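Local coordinates for KaiC-like domain-containing protein (Pyrococcus horikoshii, PDB 3BS4) that is of unknown function but carries a KaiC-like domain whose strand order matches the RecA-type fold of P-loop ATPases, at residues S31-D36 with Y241-N246; D49-M54 with N81-I86; K210-L215 with E223-K228. All blocks are in the same frame, centred on the assembly; numbering follows the deposited sequence.

Contact 1: S31-D36 with Y241-N246; sequences SSRGKD and YEFKGN
Arg33 NH2 is gripped by three acceptors where the arginine meets Phe243 and Gly245. One water accepts from it and donates to Asn246 OD1, a second water links it to Gly245 O, and Asp36 OD2 adds a weak bond. The firmer half of the intrasegment salt bridge runs from Arg33 NE to Asp36 OD2 (2.8 Å), which presents its anti lone pair close to the guanidinium plane. With acceptors on its rim, the guanidinium is fixed in rotation and lies flat on Phe243 in a cation-pi stack, CZ standing 3.9 Å from the centroid of the Phe243 ring with the planes 16° apart. The bend at chi3 (62°) turns NE away from the extended run through CG and CD. Closer to the backbone, Arg33 CB comes in beyond the CE2-CZ side of the ring, 3.7 Å from Phe243 CZ, while Asp36 CB approaches Phe243 CE1 obliquely at 4.0 Å.

Farther back along the strand, Tyr241 OH donates to Ser32 O at 2.5 Å, a very short bond, from above the carbonyl plane. Beyond the stack a third water donates to both Asp36 O and Asn246 O. Asp36 has a second charge partner through OD1, Arg70.

Arg33 occupies the N-cap position of helix 34-47, in the turn that leads from strand 22-27 into this helix. That is where P-loop proteins of the RecA type carry their phosphate-binding loop, and the Gly34-Lys35 pair is consistent with a divergent Walker A motif, here packed against strand 238-244.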
ATOM      1  N   SER A  31       9.036  10.567  11.972  1.00 18.70           N
ATOM      2  CA  SER A  31       9.204  11.991  11.670  1.00 19.17           C
ATOM      3  C   SER A  31       9.384  12.221  10.178  1.00 18.79           C
ATOM      4  O   SER A  31       9.106  13.303   9.686  1.00 19.31           O
ATOM      5  CB  SER A  31      10.402  12.585  12.433  1.00 19.21           C
ATOM      6  OG  SER A  31      10.203  12.455  13.833  1.00 22.00           O
ATOM      7  N   SER A  32       9.821  11.199   9.447  1.00 18.98           N
ATOM      8  CA  SER A  32      10.045  11.394   8.000  1.00 18.60           C
ATOM      9  C   SER A  32       8.757  11.647   7.216  1.00 18.56           C
ATOM     10  O   SER A  32       8.801  12.174   6.102  1.00 18.91           O
ATOM     11  CB  SER A  32      10.780  10.196   7.400  1.00 19.34           C
ATOM     12  OG  SER A  32       9.928   9.056   7.317  1.00 19.15           O
ATOM     13  N   ARG A  33       7.623  11.225   7.777  1.00 18.95           N
ATOM     14  CA  ARG A  33       6.330  11.351   7.108  1.00 19.06           C
ATOM     15  C   ARG A  33       6.269  10.635   5.751  1.00 18.74           C
ATOM     16  O   ARG A  33       5.500  11.020   4.878  1.00 18.34           O
ATOM     17  CB  ARG A  33       5.924  12.822   6.973  1.00 19.87           C
ATOM     18  CG  ARG A  33       5.567  13.442   8.315  1.00 21.71           C
ATOM     19  CD  ARG A  33       5.273  14.930   8.201  1.00 25.81           C
ATOM     20  NE  ARG A  33       4.118  15.195   7.340  1.00 27.14           N
ATOM     21  CZ  ARG A  33       3.771  16.398   6.893  1.00 29.76           C
ATOM     22  NH1 ARG A  33       4.479  17.477   7.224  1.00 30.42           N
ATOM     23  NH2 ARG A  33       2.711  16.519   6.111  1.00 31.57           N
ATOM     24  N   GLY A  34       7.067   9.578   5.578  1.00 18.45           N
ATOM     25  CA  GLY A  34       6.959   8.757   4.369  1.00 19.34           C
ATOM     26  C   GLY A  34       5.553   8.210   4.163  1.00 19.30           C
ATOM     27  O   GLY A  34       5.101   8.018   3.042  1.00 19.34           O
ATOM     28  N   LYS A  35       4.852   7.966   5.256  1.00 19.24           N
ATOM     29  CA  LYS A  35       3.465   7.508   5.181  1.00 20.49           C
ATOM     30  C   LYS A  35       2.601   8.531   4.447  1.00 19.77           C
ATOM     31  O   LYS A  35       1.731   8.174   3.642  1.00 19.47           O
ATOM     32  CB  LYS A  35       2.941   7.234   6.602  1.00 20.81           C
ATOM     33  CG  LYS A  35       1.470   6.916   6.748  1.00 23.69           C
ATOM     34  CD  LYS A  35       1.139   6.367   8.141  1.00 24.18           C
ATOM     35  CE  LYS A  35       1.703   7.216   9.295  1.00 27.50           C
ATOM     36  NZ  LYS A  35       1.314   6.664  10.634  1.00 27.94           N
ATOM     37  N   ASP A  36       2.861   9.809   4.701  1.00 19.77           N
ATOM     38  CA  ASP A  36       2.107  10.875   4.024  1.00 20.52           C
ATOM     39  C   ASP A  36       2.396  10.929   2.526  1.00 19.92           C
ATOM     40  O   ASP A  36       1.529  11.317   1.743  1.00 20.88           O
ATOM     41  CB  ASP A  36       2.407  12.239   4.651  1.00 21.11           C
ATOM     42  CG  ASP A  36       1.689  12.453   5.968  1.00 26.76           C
ATOM     43  OD1 ASP A  36       0.663  11.761   6.223  1.00 30.37           O
ATOM     44  OD2 ASP A  36       2.138  13.349   6.731  1.00 28.96           O
ATOM     45  N   TYR A 241      13.169  16.063   0.701  1.00 18.66           N
ATOM     46  CA  TYR A 241      11.797  16.522   0.457  1.00 18.11           C
ATOM     47  C   TYR A 241      11.217  17.343   1.599  1.00 18.58           C
ATOM     48  O   TYR A 241      11.714  17.313   2.734  1.00 18.19           O
ATOM     49  CB  TYR A 241      10.856  15.357   0.078  1.00 17.87           C
ATOM     50  CG  TYR A 241      10.660  14.307   1.160  1.00 17.33           C
ATOM     51  CD1 TYR A 241       9.613  14.413   2.068  1.00 16.41           C
ATOM     52  CD2 TYR A 241      11.500  13.201   1.236  1.00 18.11           C
ATOM     53  CE1 TYR A 241       9.425  13.457   3.077  1.00 15.64           C
ATOM     54  CE2 TYR A 241      11.311  12.227   2.206  1.00 16.97           C
ATOM     55  CZ  TYR A 241      10.280  12.370   3.122  1.00 16.50           C
ATOM     56  OH  TYR A 241      10.101  11.392   4.084  1.00 16.70           O
ATOM     57  N   GLU A 242      10.197  18.116   1.261  1.00 19.49           N
ATOM     58  CA  GLU A 242       9.347  18.778   2.242  1.00 21.33           C
ATOM     59  C   GLU A 242       7.924  18.740   1.725  1.00 21.69           C
ATOM     60  O   GLU A 242       7.673  18.169   0.674  1.00 22.25           O
ATOM     61  CB  GLU A 242       9.795  20.214   2.485  1.00 22.66           C
ATOM     62  CG  GLU A 242       9.857  21.060   1.257  1.00 25.55           C
ATOM     63  CD  GLU A 242      10.649  22.349   1.485  1.00 29.79           C
ATOM     64  OE1 GLU A 242      11.104  22.621   2.622  1.00 32.32           O
ATOM     65  OE2 GLU A 242      10.796  23.086   0.504  1.00 32.55           O
ATOM     66  N   PHE A 243       7.001  19.335   2.470  1.00 22.73           N
ATOM     67  CA  PHE A 243       5.597  19.305   2.068  1.00 24.29           C
ATOM     68  C   PHE A 243       5.084  20.710   1.864  1.00 25.44           C
ATOM     69  O   PHE A 243       5.345  21.587   2.676  1.00 25.99           O
ATOM     70  CB  PHE A 243       4.767  18.597   3.130  1.00 24.01           C
ATOM     71  CG  PHE A 243       5.148  17.148   3.313  1.00 23.26           C
ATOM     72  CD1 PHE A 243       4.522  16.153   2.563  1.00 23.55           C
ATOM     73  CD2 PHE A 243       6.141  16.781   4.209  1.00 22.28           C
ATOM     74  CE1 PHE A 243       4.874  14.799   2.718  1.00 21.88           C
ATOM     75  CE2 PHE A 243       6.504  15.434   4.368  1.00 22.12           C
ATOM     76  CZ  PHE A 243       5.866  14.443   3.621  1.00 21.69           C
ATOM     77  N   LYS A 244       4.366  20.915   0.771  1.00 26.69           N
ATOM     78  CA  LYS A 244       3.598  22.142   0.597  1.00 28.25           C
ATOM     79  C   LYS A 244       2.138  21.753   0.776  1.00 28.20           C
ATOM     80  O   LYS A 244       1.527  21.183  -0.125  1.00 27.82           O
ATOM     81  CB  LYS A 244       3.845  22.702  -0.793  1.00 28.69           C
ATOM     82  CG  LYS A 244       3.149  24.035  -1.048  1.00 31.61           C
ATOM     83  CD  LYS A 244       3.357  24.495  -2.473  1.00 35.96           C
ATOM     84  CE  LYS A 244       2.657  25.838  -2.689  1.00 39.01           C
ATOM     85  NZ  LYS A 244       3.333  26.618  -3.774  1.00 41.65           N
ATOM     86  N   GLY A 245       1.591  22.028   1.952  1.00 28.60           N
ATOM     87  CA  GLY A 245       0.290  21.464   2.311  1.00 29.30           C
ATOM     88  C   GLY A 245       0.492  19.961   2.365  1.00 29.52           C
ATOM     89  O   GLY A 245       1.345  19.476   3.100  1.00 29.95           O
ATOM     90  N   ASN A 246      -0.264  19.227   1.557  1.00 29.41           N
ATOM     91  CA  ASN A 246      -0.115  17.773   1.514  1.00 29.88           C
ATOM     92  C   ASN A 246       0.790  17.266   0.402  1.00 29.06           C
ATOM     93  O   ASN A 246       1.066  16.061   0.324  1.00 29.14           O
ATOM     94  CB  ASN A 246      -1.488  17.122   1.422  1.00 30.68           C
ATOM     95  CG  ASN A 246      -2.278  17.265   2.703  1.00 32.82           C
ATOM     96  OD1 ASN A 246      -1.733  17.170   3.814  1.00 36.06           O
ATOM     97  ND2 ASN A 246      -3.575  17.493   2.561  1.00 36.54           N
TER
HETATM   98  O   HOH W   1       0.693  15.372   4.330  1.00 32.51           O
HETATM   99  O   HOH W   2       2.346  19.326   5.646  1.00 45.50           O
HETATM  100  O   HOH W   3       1.447  14.189   2.000  1.00 28.64           O

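Contact 2: D49-M54 with N81-I86; sequences DNLVGM and NHRLAI
Arg83 NE donates to Asp49 OD1 at 2.7 Å, a salt bridge just ahead of the two strands. The acid lies near the plane of the guanidinium, but the donor meets OD1 on its syn side, 29° out of the carboxylate plane, so the flat groups are twisted against each other. Arg83 NH2 adds a weak bond to the same oxygen. Arg83 NH1 turns back to Asn81 O at 2.9 Å, so the guanidinium is tied at both ends. A bend at chi2 (-56°) sets Arg83 CD beside Leu51, 4.2 Å from Leu51 CD2.

Both segments enter after a helix closed by a Schellman motif, with Asp49 and His82 as the C-prime residues of positive phi. The chains then run parallel, and three backbone bonds join them: Val52 N to Arg83 O, Ala85 N to Val52 O, and Met54 N to Ala85 O (2.8 Å). Contacts of CA-H with carbonyl oxygen fill the intervals, as from Gly53 CA to Ala85 O.

On the face bearing Val52, Met54, Leu84 and Ile86, Leu84 CD1 reaches across to Val52 CG1 at 3.8 Å, and Met54 CE comes within 4.2 Å of Leu84 CD1. Leu42 and Leu46 of helix 34-47 and Val75 and Leu79 of helix 75-80 pack on that face. Ala85, on the other face, meets Trp130 and His126 of helix 115-132, as expected of a three-layer alpha/beta sandwich in which helices 61-70 and 75-80 form the beta-alpha-beta crossover between the strands.

Asp49 also binds Arg139 through OD2, and Arg139 lies close to Arg83; the shared carboxylate would probably offset the repulsion between the two arginines and is itself likely to remain ionised.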
ATOM      1  N   ASP A  49      -9.540   8.642 -11.139  1.00 23.64           N
ATOM      2  CA  ASP A  49     -10.568   7.655 -11.511  1.00 23.86           C
ATOM      3  C   ASP A  49     -10.037   6.247 -11.792  1.00 23.36           C
ATOM      4  O   ASP A  49     -10.505   5.568 -12.696  1.00 24.77           O
ATOM      5  CB  ASP A  49     -11.415   8.163 -12.700  1.00 24.57           C
ATOM      6  CG  ASP A  49     -12.746   7.437 -12.832  1.00 25.97           C
ATOM      7  OD1 ASP A  49     -13.450   7.271 -11.811  1.00 30.03           O
ATOM      8  OD2 ASP A  49     -13.104   7.049 -13.966  1.00 27.99           O
ATOM      9  N   ASN A  50      -9.042   5.812 -11.023  1.00 21.99           N
ATOM     10  CA  ASN A  50      -8.568   4.434 -11.119  1.00 20.68           C
ATOM     11  C   ASN A  50      -9.271   3.576 -10.089  1.00 19.86           C
ATOM     12  O   ASN A  50      -9.996   4.099  -9.251  1.00 21.55           O
ATOM     13  CB  ASN A  50      -7.049   4.403 -10.908  1.00 20.86           C
ATOM     14  CG  ASN A  50      -6.319   5.048 -12.052  1.00 22.52           C
ATOM     15  OD1 ASN A  50      -6.327   4.530 -13.162  1.00 25.15           O
ATOM     16  ND2 ASN A  50      -5.705   6.204 -11.798  1.00 26.14           N
ATOM     17  N   LEU A  51      -9.071   2.264 -10.165  1.00 18.67           N
ATOM     18  CA  LEU A  51      -9.614   1.367  -9.153  1.00 18.19           C
ATOM     19  C   LEU A  51      -8.562   1.144  -8.077  1.00 18.23           C
ATOM     20  O   LEU A  51      -7.393   0.992  -8.399  1.00 17.91           O
ATOM     21  CB  LEU A  51     -10.001   0.038  -9.776  1.00 18.42           C
ATOM     22  CG  LEU A  51     -11.041   0.125 -10.906  1.00 18.32           C
ATOM     23  CD1 LEU A  51     -11.308  -1.271 -11.416  1.00 19.81           C
ATOM     24  CD2 LEU A  51     -12.324   0.823 -10.467  1.00 22.07           C
ATOM     25  N   VAL A  52      -8.985   1.147  -6.818  1.00 17.91           N
ATOM     26  CA  VAL A  52      -8.030   1.014  -5.719  1.00 17.59           C
ATOM     27  C   VAL A  52      -8.579   0.019  -4.727  1.00 17.93           C
ATOM     28  O   VAL A  52      -9.746   0.106  -4.347  1.00 17.98           O
ATOM     29  CB  VAL A  52      -7.790   2.379  -5.054  1.00 17.66           C
ATOM     30  CG1 VAL A  52      -6.939   2.232  -3.781  1.00 20.39           C
ATOM     31  CG2 VAL A  52      -7.121   3.349  -6.051  1.00 17.81           C
ATOM     32  N   GLY A  53      -7.743  -0.930  -4.319  1.00 17.43           N
ATOM     33  CA  GLY A  53      -8.089  -1.829  -3.226  1.00 16.96           C
ATOM     34  C   GLY A  53      -7.131  -1.502  -2.096  1.00 17.59           C
ATOM     35  O   GLY A  53      -5.937  -1.329  -2.352  1.00 17.98           O
ATOM     36  N   MET A  54      -7.651  -1.382  -0.879  1.00 16.94           N
ATOM     37  CA  MET A  54      -6.812  -1.108   0.296  1.00 18.06           C
ATOM     38  C   MET A  54      -6.927  -2.252   1.293  1.00 17.26           C
ATOM     39  O   MET A  54      -8.039  -2.655   1.659  1.00 17.56           O
ATOM     40  CB  MET A  54      -7.271   0.185   0.977  1.00 17.77           C
ATOM     41  CG  MET A  54      -6.401   0.614   2.150  1.00 19.77           C
ATOM     42  SD  MET A  54      -7.154   2.024   3.006  1.00 24.61           S
ATOM     43  CE  MET A  54      -7.652   2.988   1.540  1.00 13.01           C
ATOM     44  N   ASN A  81     -19.434   4.403  -5.104  1.00 25.22           N
ATOM     45  CA  ASN A  81     -19.324   4.440  -6.557  1.00 24.94           C
ATOM     46  C   ASN A  81     -18.402   3.360  -7.114  1.00 24.09           C
ATOM     47  O   ASN A  81     -18.044   3.397  -8.286  1.00 23.44           O
ATOM     48  CB  ASN A  81     -18.932   5.846  -7.032  1.00 26.14           C
ATOM     49  CG  ASN A  81     -20.094   6.848  -6.903  1.00 28.82           C
ATOM     50  OD1 ASN A  81     -20.980   6.890  -7.758  1.00 33.79           O
ATOM     51  ND2 ASN A  81     -20.105   7.629  -5.822  1.00 31.37           N
ATOM     52  N   HIS A  82     -18.034   2.407  -6.261  1.00 23.08           N
ATOM     53  CA  HIS A  82     -17.333   1.178  -6.672  1.00 23.50           C
ATOM     54  C   HIS A  82     -15.908   1.399  -7.170  1.00 22.70           C
ATOM     55  O   HIS A  82     -15.362   0.540  -7.855  1.00 23.54           O
ATOM     56  CB  HIS A  82     -18.167   0.401  -7.719  1.00 24.43           C
ATOM     57  CG  HIS A  82     -19.421  -0.183  -7.152  1.00 27.78           C
ATOM     58  ND1 HIS A  82     -20.677   0.210  -7.561  1.00 30.64           N
ATOM     59  CD2 HIS A  82     -19.612  -1.102  -6.178  1.00 28.91           C
ATOM     60  CE1 HIS A  82     -21.588  -0.452  -6.871  1.00 31.67           C
ATOM     61  NE2 HIS A  82     -20.969  -1.261  -6.029  1.00 32.10           N
ATOM     62  N   ARG A  83     -15.317   2.544  -6.834  1.00 21.50           N
ATOM     63  CA  ARG A  83     -13.941   2.838  -7.238  1.00 20.91           C
ATOM     64  C   ARG A  83     -12.942   2.294  -6.229  1.00 20.23           C
ATOM     65  O   ARG A  83     -11.828   1.910  -6.595  1.00 20.77           O
ATOM     66  CB  ARG A  83     -13.718   4.346  -7.369  1.00 21.46           C
ATOM     67  CG  ARG A  83     -14.623   5.011  -8.421  1.00 23.76           C
ATOM     68  CD  ARG A  83     -14.439   4.351  -9.781  1.00 25.50           C
ATOM     69  NE  ARG A  83     -14.905   5.224 -10.868  1.00 28.45           N
ATOM     70  CZ  ARG A  83     -16.170   5.323 -11.282  1.00 30.22           C
ATOM     71  NH1 ARG A  83     -17.137   4.608 -10.717  1.00 30.52           N
ATOM     72  NH2 ARG A  83     -16.465   6.147 -12.275  1.00 30.65           N
ATOM     73  N   LEU A  84     -13.347   2.309  -4.965  1.00 19.09           N
ATOM     74  CA  LEU A  84     -12.485   1.889  -3.860  1.00 19.34           C
ATOM     75  C   LEU A  84     -13.076   0.656  -3.171  1.00 19.43           C
ATOM     76  O   LEU A  84     -14.284   0.618  -2.900  1.00 19.41           O
ATOM     77  CB  LEU A  84     -12.362   3.046  -2.872  1.00 19.71           C
ATOM     78  CG  LEU A  84     -11.618   2.819  -1.555  1.00 19.19           C
ATOM     79  CD1 LEU A  84     -10.154   2.439  -1.828  1.00 17.21           C
ATOM     80  CD2 LEU A  84     -11.743   4.051  -0.663  1.00 18.93           C
ATOM     81  N   ALA A  85     -12.230  -0.342  -2.906  1.00 18.50           N
ATOM     82  CA  ALA A  85     -12.613  -1.502  -2.087  1.00 18.02           C
ATOM     83  C   ALA A  85     -11.685  -1.521  -0.885  1.00 18.51           C
ATOM     84  O   ALA A  85     -10.490  -1.299  -1.040  1.00 19.37           O
ATOM     85  CB  ALA A  85     -12.474  -2.785  -2.869  1.00 18.88           C
ATOM     86  N   ILE A  86     -12.239  -1.766   0.300  1.00 17.97           N
ATOM     87  CA  ILE A  86     -11.414  -1.829   1.511  1.00 18.68           C
ATOM     88  C   ILE A  86     -11.617  -3.169   2.172  1.00 19.20           C
ATOM     89  O   ILE A  86     -12.761  -3.587   2.393  1.00 20.63           O
ATOM     90  CB  ILE A  86     -11.741  -0.699   2.524  1.00 18.63           C
ATOM     91  CG1 ILE A  86     -11.489   0.675   1.888  1.00 19.31           C
ATOM     92  CG2 ILE A  86     -10.904  -0.865   3.801  1.00 18.81           C
ATOM     93  CD1 ILE A  86     -11.863   1.875   2.750  1.00 19.22           C
TER

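Contact 3: K210-L215 with E223-K228; sequences KTRSSL and ELLVIK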
ATOM      1  N   LYS A 210      13.028   4.196   0.682  1.00 15.26           N
ATOM      2  CA  LYS A 210      13.139   4.313   2.142  1.00 15.63           C
ATOM      3  C   LYS A 210      13.137   5.784   2.500  1.00 16.49           C
ATOM      4  O   LYS A 210      13.882   6.558   1.908  1.00 16.61           O
ATOM      5  CB  LYS A 210      14.435   3.683   2.640  1.00 16.57           C
ATOM      6  CG  LYS A 210      14.610   3.791   4.142  1.00 19.07           C
ATOM      7  CD  LYS A 210      15.704   2.862   4.612  1.00 24.13           C
ATOM      8  CE  LYS A 210      17.048   3.535   4.627  1.00 26.50           C
ATOM      9  NZ  LYS A 210      18.067   2.636   5.283  1.00 28.40           N
ATOM     10  N   THR A 211      12.280   6.173   3.443  1.00 15.30           N
ATOM     11  CA  THR A 211      12.295   7.563   3.924  1.00 16.31           C
ATOM     12  C   THR A 211      12.879   7.620   5.324  1.00 16.86           C
ATOM     13  O   THR A 211      12.740   6.687   6.123  1.00 16.37           O
ATOM     14  CB  THR A 211      10.902   8.213   3.915  1.00 16.82           C
ATOM     15  OG1 THR A 211      10.050   7.588   4.893  1.00 16.06           O
ATOM     16  CG2 THR A 211      10.267   8.110   2.532  1.00 16.42           C
ATOM     17  N   ARG A 212      13.558   8.721   5.614  1.00 17.25           N
ATOM     18  CA  ARG A 212      14.187   8.882   6.922  1.00 18.75           C
ATOM     19  C   ARG A 212      14.436  10.347   7.198  1.00 19.63           C
ATOM     20  O   ARG A 212      14.476  11.152   6.272  1.00 19.86           O
ATOM     21  CB  ARG A 212      15.500   8.118   6.980  1.00 20.01           C
ATOM     22  CG  ARG A 212      16.540   8.623   5.993  1.00 21.52           C
ATOM     23  CD  ARG A 212      17.867   7.949   6.238  1.00 27.59           C
ATOM     24  NE  ARG A 212      18.937   8.539   5.434  1.00 30.75           N
ATOM     25  CZ  ARG A 212      20.097   7.933   5.193  1.00 32.97           C
ATOM     26  NH1 ARG A 212      20.338   6.724   5.680  1.00 34.58           N
ATOM     27  NH2 ARG A 212      21.018   8.540   4.454  1.00 34.93           N
ATOM     28  N   SER A 213      14.608  10.667   8.476  1.00 20.23           N
ATOM     29  CA  SER A 213      14.823  12.032   8.942  1.00 21.09           C
ATOM     30  C   SER A 213      16.248  12.194   9.454  1.00 22.21           C
ATOM     31  O   SER A 213      16.855  11.241   9.947  1.00 22.31           O
ATOM     32  CB  SER A 213      13.869  12.340  10.107  1.00 21.30           C
ATOM     33  OG  SER A 213      12.510  12.137   9.743  1.00 24.07           O
ATOM     34  N   SER A 214      16.763  13.413   9.337  1.00 23.21           N
ATOM     35  CA  SER A 214      18.048  13.781   9.904  1.00 25.78           C
ATOM     36  C   SER A 214      17.782  15.049  10.714  1.00 26.59           C
ATOM     37  O   SER A 214      17.156  15.991  10.226  1.00 25.70           O
ATOM     38  CB  SER A 214      19.056  14.034   8.768  1.00 25.85           C
ATOM     39  OG  SER A 214      20.258  14.635   9.228  1.00 32.89           O
ATOM     40  N   LEU A 215      18.244  15.057  11.958  1.00 28.54           N
ATOM     41  CA  LEU A 215      18.138  16.222  12.803  1.00 30.49           C
ATOM     42  C   LEU A 215      19.297  17.151  12.493  1.00 30.84           C
ATOM     43  O   LEU A 215      20.472  16.789  12.665  1.00 32.57           O
ATOM     44  CB  LEU A 215      18.200  15.828  14.275  1.00 31.56           C
ATOM     45  CG  LEU A 215      18.327  17.053  15.169  1.00 32.99           C
ATOM     46  CD1 LEU A 215      16.984  17.773  15.200  1.00 35.32           C
ATOM     47  CD2 LEU A 215      18.802  16.671  16.563  1.00 34.64           C
ATOM     48  N   GLU A 223      14.632  12.749   3.909  1.00 19.15           N
ATOM     49  CA  GLU A 223      15.242  12.159   2.723  1.00 19.75           C
ATOM     50  C   GLU A 223      14.516  10.919   2.236  1.00 19.23           C
ATOM     51  O   GLU A 223      14.059  10.104   3.040  1.00 18.74           O
ATOM     52  CB  GLU A 223      16.681  11.765   3.026  1.00 21.46           C
ATOM     53  CG  GLU A 223      17.571  12.955   3.236  1.00 26.62           C
ATOM     54  CD  GLU A 223      19.003  12.551   3.419  1.00 32.11           C
ATOM     55  OE1 GLU A 223      19.337  12.014   4.502  1.00 34.50           O
ATOM     56  OE2 GLU A 223      19.789  12.767   2.470  1.00 35.43           O
ATOM     57  N   LEU A 224      14.444  10.779   0.916  1.00 18.28           N
ATOM     58  CA  LEU A 224      13.929   9.553   0.300  1.00 18.33           C
ATOM     59  C   LEU A 224      15.053   8.896  -0.474  1.00 19.03           C
ATOM     60  O   LEU A 224      15.670   9.534  -1.335  1.00 18.85           O
ATOM     61  CB  LEU A 224      12.751   9.869  -0.614  1.00 18.44           C
ATOM     62  CG  LEU A 224      12.014   8.688  -1.264  1.00 19.02           C
ATOM     63  CD1 LEU A 224      10.567   9.082  -1.548  1.00 21.02           C
ATOM     64  CD2 LEU A 224      12.716   8.224  -2.538  1.00 20.30           C
ATOM     65  N   LEU A 225      15.328   7.635  -0.155  1.00 18.56           N
ATOM     66  CA  LEU A 225      16.416   6.890  -0.785  1.00 19.97           C
ATOM     67  C   LEU A 225      15.856   5.820  -1.707  1.00 19.70           C
ATOM     68  O   LEU A 225      14.994   5.050  -1.298  1.00 19.01           O
ATOM     69  CB  LEU A 225      17.269   6.218   0.286  1.00 19.73           C
ATOM     70  CG  LEU A 225      18.300   7.018   1.089  1.00 23.59           C
ATOM     71  CD1 LEU A 225      17.703   8.209   1.805  1.00 26.79           C
ATOM     72  CD2 LEU A 225      18.967   6.079   2.096  1.00 23.38           C
ATOM     73  N   VAL A 226      16.349   5.769  -2.944  1.00 20.15           N
ATOM     74  CA  VAL A 226      15.905   4.750  -3.878  1.00 20.00           C
ATOM     75  C   VAL A 226      16.814   3.547  -3.674  1.00 20.69           C
ATOM     76  O   VAL A 226      17.927   3.489  -4.199  1.00 22.09           O
ATOM     77  CB  VAL A 226      15.899   5.235  -5.349  1.00 20.20           C
ATOM     78  CG1 VAL A 226      15.284   4.162  -6.246  1.00 21.37           C
ATOM     79  CG2 VAL A 226      15.131   6.572  -5.474  1.00 21.02           C
ATOM     80  N   ILE A 227      16.346   2.608  -2.861  1.00 20.56           N
ATOM     81  CA  ILE A 227      17.152   1.458  -2.451  1.00 20.50           C
ATOM     82  C   ILE A 227      17.211   0.368  -3.535  1.00 20.97           C
ATOM     83  O   ILE A 227      18.260  -0.259  -3.743  1.00 21.22           O
ATOM     84  CB  ILE A 227      16.619   0.868  -1.099  1.00 21.06           C
ATOM     85  CG1 ILE A 227      16.765   1.862   0.071  1.00 21.25           C
ATOM     86  CG2 ILE A 227      17.301  -0.445  -0.737  1.00 21.32           C
ATOM     87  CD1 ILE A 227      18.177   2.444   0.259  1.00 23.69           C
ATOM     88  N   LYS A 228      16.090   0.132  -4.208  1.00 20.22           N
ATOM     89  CA  LYS A 228      15.980  -0.961  -5.181  1.00 20.94           C
ATOM     90  C   LYS A 228      15.019  -0.589  -6.289  1.00 21.10           C
ATOM     91  O   LYS A 228      13.964  -0.017  -6.020  1.00 18.89           O
ATOM     92  CB  LYS A 228      15.492  -2.240  -4.465  1.00 21.16           C
ATOM     93  CG  LYS A 228      15.284  -3.491  -5.336  1.00 22.81           C
ATOM     94  CD  LYS A 228      14.668  -4.601  -4.448  1.00 22.26           C
ATOM     95  CE  LYS A 228      14.605  -5.920  -5.170  1.00 25.15           C
ATOM     96  NZ  LYS A 228      13.952  -6.904  -4.286  1.00 20.70           N
TER
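Arg212 places CG between its own N and carbonyl carbon (chi1 63°), and the chain then extends to NE, so that the guanidinium comes to Leu225 and Glu223 on the partner strand. Glu223 sets CG beside its backbone N (chi1 -69°) and runs on extended, bringing its carboxylate to the edge of that guanidinium. One face of the guanidinium receives Leu225 CD2 over its centre, with CD2 3.8 Å from Arg212 CZ, while Leu225 CD1 sits near NE. At the edge, Glu223 OE1 stands 3.6 Å from Arg212 NE, a long salt bridge with the two planes turned 40° apart. The other carboxylate oxygen, OE2, has its stronger partner in Arg238. An alanine in place of Arg212 would probably leave Leu225 CD2 without the flat group beneath it and take from Glu223 OE1 its long salt-bridge partner, leaving the carboxylate to Arg238.

Lys210 lies alongside Leu225, pointing the same way, with CE 4.1 Å from Leu225 CD2; its NZ goes on to a salt bridge with Glu28. Lys210 CB also meets Ile227 CG1 at 3.9 Å.

Beneath these side chains the strands are antiparallel. Lys210 and Leu225 form a hydrogen-bonded pair, Leu225 N donating to Lys210 O at 2.7 Å, and Arg212 and Glu223 form the next. Between them Thr211 and Leu224 are a non-hydrogen-bonded pair, with Thr211 CA 3.2 Å from Glu223 O in a CA-H contact. Farther on, Ile227 and Lys228 both face Val208 in a classic beta bulge.

The hairpin of strands 207-216 and 219-228 lies between strand 22-27, bonded through Thr211 to His26, and strand 238-244, bonded through Leu224 to Phe239, while Tyr202 of helix 195-204 packs on Lys210 and Ile227.

In the fold
From the N terminus, strand 22-27 leads into residues 31-36, whose partner 241-246 lies some 200 residues later; contact 1 therefore closes a loop that encloses both other contacts. Contact 2 comes first inside it, closing the crossover between strands 51-56 and 84-87 near one end of the sheet. Contact 3 follows in series as a short hairpin on the opposite side of the chain's centre, its centre about 29 Å from that of contact 2. Contacts 1 and 3 touch: Ser32 OG and Thr211 OG1, 2.8 Å apart, probably share a hydrogen bond. Together they bind the start of helix 34-47 to the antiparallel C-terminal strands.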